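Local coordinates for hypothetical protein (Uncultured marine organism, PDB 2OD5) that is of unknown function but probably binds nucleic acid, most likely DNA, through a helix-turn-helix fold, at residues 67-71 with 72-76. Sequence-based numbering, arbitrary orientation.
Sequences IKRSG and ILSGG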
ATOM      1  N   ILE A  67       1.931  -2.632 -12.506  1.00 28.87           N
ATOM      2  CA  ILE A  67       2.316  -2.174 -13.840  1.00 27.58           C
ATOM      3  C   ILE A  67       3.724  -1.643 -13.722  1.00 27.56           C
ATOM      4  O   ILE A  67       4.015  -0.826 -12.857  1.00 29.22           O
ATOM      5  CB  ILE A  67       1.403  -1.048 -14.351  1.00 29.62           C
ATOM      6  CG1 ILE A  67      -0.029  -1.551 -14.520  1.00 33.80           C
ATOM      7  CG2 ILE A  67       1.863  -0.495 -15.723  1.00 29.79           C
ATOM      8  CD1 ILE A  67      -1.016  -0.422 -14.621  1.00 36.31           C
ATOM      9  N   LYS A  68       4.598  -2.103 -14.595  1.00 30.34           N
ATOM     10  CA  LYS A  68       5.924  -1.544 -14.716  1.00 31.53           C
ATOM     11  C   LYS A  68       5.986  -0.894 -16.091  1.00 27.42           C
ATOM     12  O   LYS A  68       5.590  -1.511 -17.074  1.00 26.81           O
ATOM     13  CB  LYS A  68       6.958  -2.652 -14.613  1.00 31.78           C
ATOM     14  CG  LYS A  68       8.420  -2.194 -14.691  1.00 43.13           C
ATOM     15  CD  LYS A  68       9.376  -3.422 -14.666  1.00 43.41           C
ATOM     16  CE  LYS A  68      10.849  -3.028 -14.597  1.00 49.88           C
ATOM     17  NZ  LYS A  68      11.203  -2.064 -15.671  1.00 59.16           N
ATOM     18  N   ARG A  69       6.462   0.333 -16.132  1.00 26.64           N
ATOM     19  CA  ARG A  69       6.657   1.035 -17.380  1.00 28.09           C
ATOM     20  C   ARG A  69       8.124   1.337 -17.525  1.00 28.57           C
ATOM     21  O   ARG A  69       8.780   1.756 -16.569  1.00 30.17           O
ATOM     22  CB  ARG A  69       5.852   2.333 -17.398  1.00 31.71           C
ATOM     23  CG  ARG A  69       6.139   3.272 -18.550  1.00 31.00           C
ATOM     24  CD  ARG A  69       5.788   2.685 -19.869  1.00 29.87           C
ATOM     25  NE  ARG A  69       6.382   3.421 -20.967  1.00 26.00           N
ATOM     26  CZ  ARG A  69       6.270   3.077 -22.241  1.00 27.05           C
ATOM     27  NH1 ARG A  69       5.594   1.996 -22.573  1.00 27.43           N
ATOM     28  NH2 ARG A  69       6.846   3.809 -23.163  1.00 32.09           N
ATOM     29  N   SER A  70       8.610   1.178 -18.741  1.00 27.97           N
ATOM     30  CA  SER A  70       9.940   1.624 -19.100  1.00 29.15           C
ATOM     31  C   SER A  70       9.923   2.157 -20.527  1.00 26.66           C
ATOM     32  O   SER A  70       9.239   1.641 -21.383  1.00 26.32           O
ATOM     33  CB  SER A  70      10.883   0.449 -18.977  1.00 31.23           C
ATOM     34  OG  SER A  70      12.190   0.823 -19.364  1.00 42.26           O
ATOM     35  N   GLY A  71      10.685   3.192 -20.788  1.00 24.57           N
ATOM     36  CA  GLY A  71      10.745   3.749 -22.124  1.00 24.00           C
ATOM     37  C   GLY A  71      11.907   4.694 -22.284  1.00 26.80           C
ATOM     38  O   GLY A  71      12.356   5.287 -21.305  1.00 27.69           O
ATOM     39  N   ILE A  72      12.383   4.815 -23.504  1.00 24.89           N
ATOM     40  CA  ILE A  72      13.547   5.693 -23.758  1.00 34.42           C
ATOM     41  C   ILE A  72      13.174   7.157 -23.444  1.00 35.36           C
ATOM     42  O   ILE A  72      14.037   7.964 -23.108  1.00 38.03           O
ATOM     43  CB  ILE A  72      14.214   5.436 -25.109  1.00 33.27           C
ATOM     44  CG1 ILE A  72      13.309   5.732 -26.293  1.00 35.85           C
ATOM     45  CG2 ILE A  72      14.695   4.009 -25.184  1.00 35.93           C
ATOM     46  CD1 ILE A  72      14.075   5.763 -27.594  1.00 33.14           C
ATOM     47  N   LEU A  73      11.873   7.458 -23.463  1.00 42.19           N
ATOM     48  CA  LEU A  73      11.345   8.752 -23.009  1.00 45.27           C
ATOM     49  C   LEU A  73      10.737   8.664 -21.603  1.00 48.16           C
ATOM     50  O   LEU A  73      11.036   9.492 -20.745  1.00 50.99           O
ATOM     51  CB  LEU A  73      10.312   9.263 -24.029  1.00 49.09           C
ATOM     52  CG  LEU A  73      10.021  10.766 -24.086  1.00 46.23           C
ATOM     53  CD1 LEU A  73       9.379  11.128 -25.391  1.00 48.27           C
ATOM     54  CD2 LEU A  73       9.108  11.148 -22.917  1.00 53.70           C
ATOM     55  N   SER A  74       9.900   7.649 -21.360  1.00 47.76           N
ATOM     56  CA  SER A  74       9.282   7.430 -20.035  1.00 48.27           C
ATOM     57  C   SER A  74      10.254   7.423 -18.866  1.00 48.55           C
ATOM     58  O   SER A  74       9.868   7.761 -17.753  1.00 51.13           O
ATOM     59  CB  SER A  74       8.550   6.063 -19.966  1.00 45.99           C
ATOM     60  OG  SER A  74       7.311   6.109 -20.599  1.00 49.34           O
ATOM     61  N   GLY A  75      11.491   6.984 -19.102  1.00 45.98           N
ATOM     62  CA  GLY A  75      12.284   6.400 -18.030  1.00 43.37           C
ATOM     63  C   GLY A  75      11.473   5.225 -17.470  1.00 41.54           C
ATOM     64  O   GLY A  75      10.549   4.722 -18.118  1.00 42.93           O
ATOM     65  N   GLY A  76      11.768   4.814 -16.247  1.00 37.27           N
ATOM     66  CA  GLY A  76      11.113   3.653 -15.664  1.00 37.28           C
ATOM     67  C   GLY A  76      10.383   3.984 -14.372  1.00 38.03           C
ATOM     68  O   GLY A  76      10.834   4.813 -13.590  1.00 39.20           O
TER
HETATM   69  O   HOH W   1       8.812   6.210 -23.855  1.00 33.07           O
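The guanidinium of R69 meets the turn with its edge: S74 CB, S74 OG and a water all lie there, close to its plane. R69 NE donates a hydrogen bond to S74 OG at 2.9 Å, fairly straight at 158° and with the oxygen close to the guanidinium plane. From the same edge R69 NH2 donates to the water, which also accepts from S74 N at 3.1 Å; these bonds link the arginine to the hydroxyl directly and to the backbone N of the same serine through water. R69 starts out with CG anti to the backbone N and then bends at chi2 (64°), which carries its head along the strand to the turn. This is the tip of the beta hairpin formed by strands 61-71 and 75-84, an exposed hairpin far from the centre of the chain, consistent with the wing of a winged helix-turn-helix fold. With alanine at S74, R69 NE is likely to lose its acceptor, leaving the guanidinium linked to the turn mainly through water. The backbone closes the loop with two weak hydrogen bonds, G71 N to G75 O at 3.1 Å and G75 N to G71 O at 2.9 Å. Beyond them the strands touch through CA-H...O contacts, G76 CA to R69 O at 3.1 Å and S70 CA to G75 O at 3.3 Å. The guanidinium end, with R69 NH2 leading, passes beside the bare CA of G71, while G75 turns the chain with a positive phi.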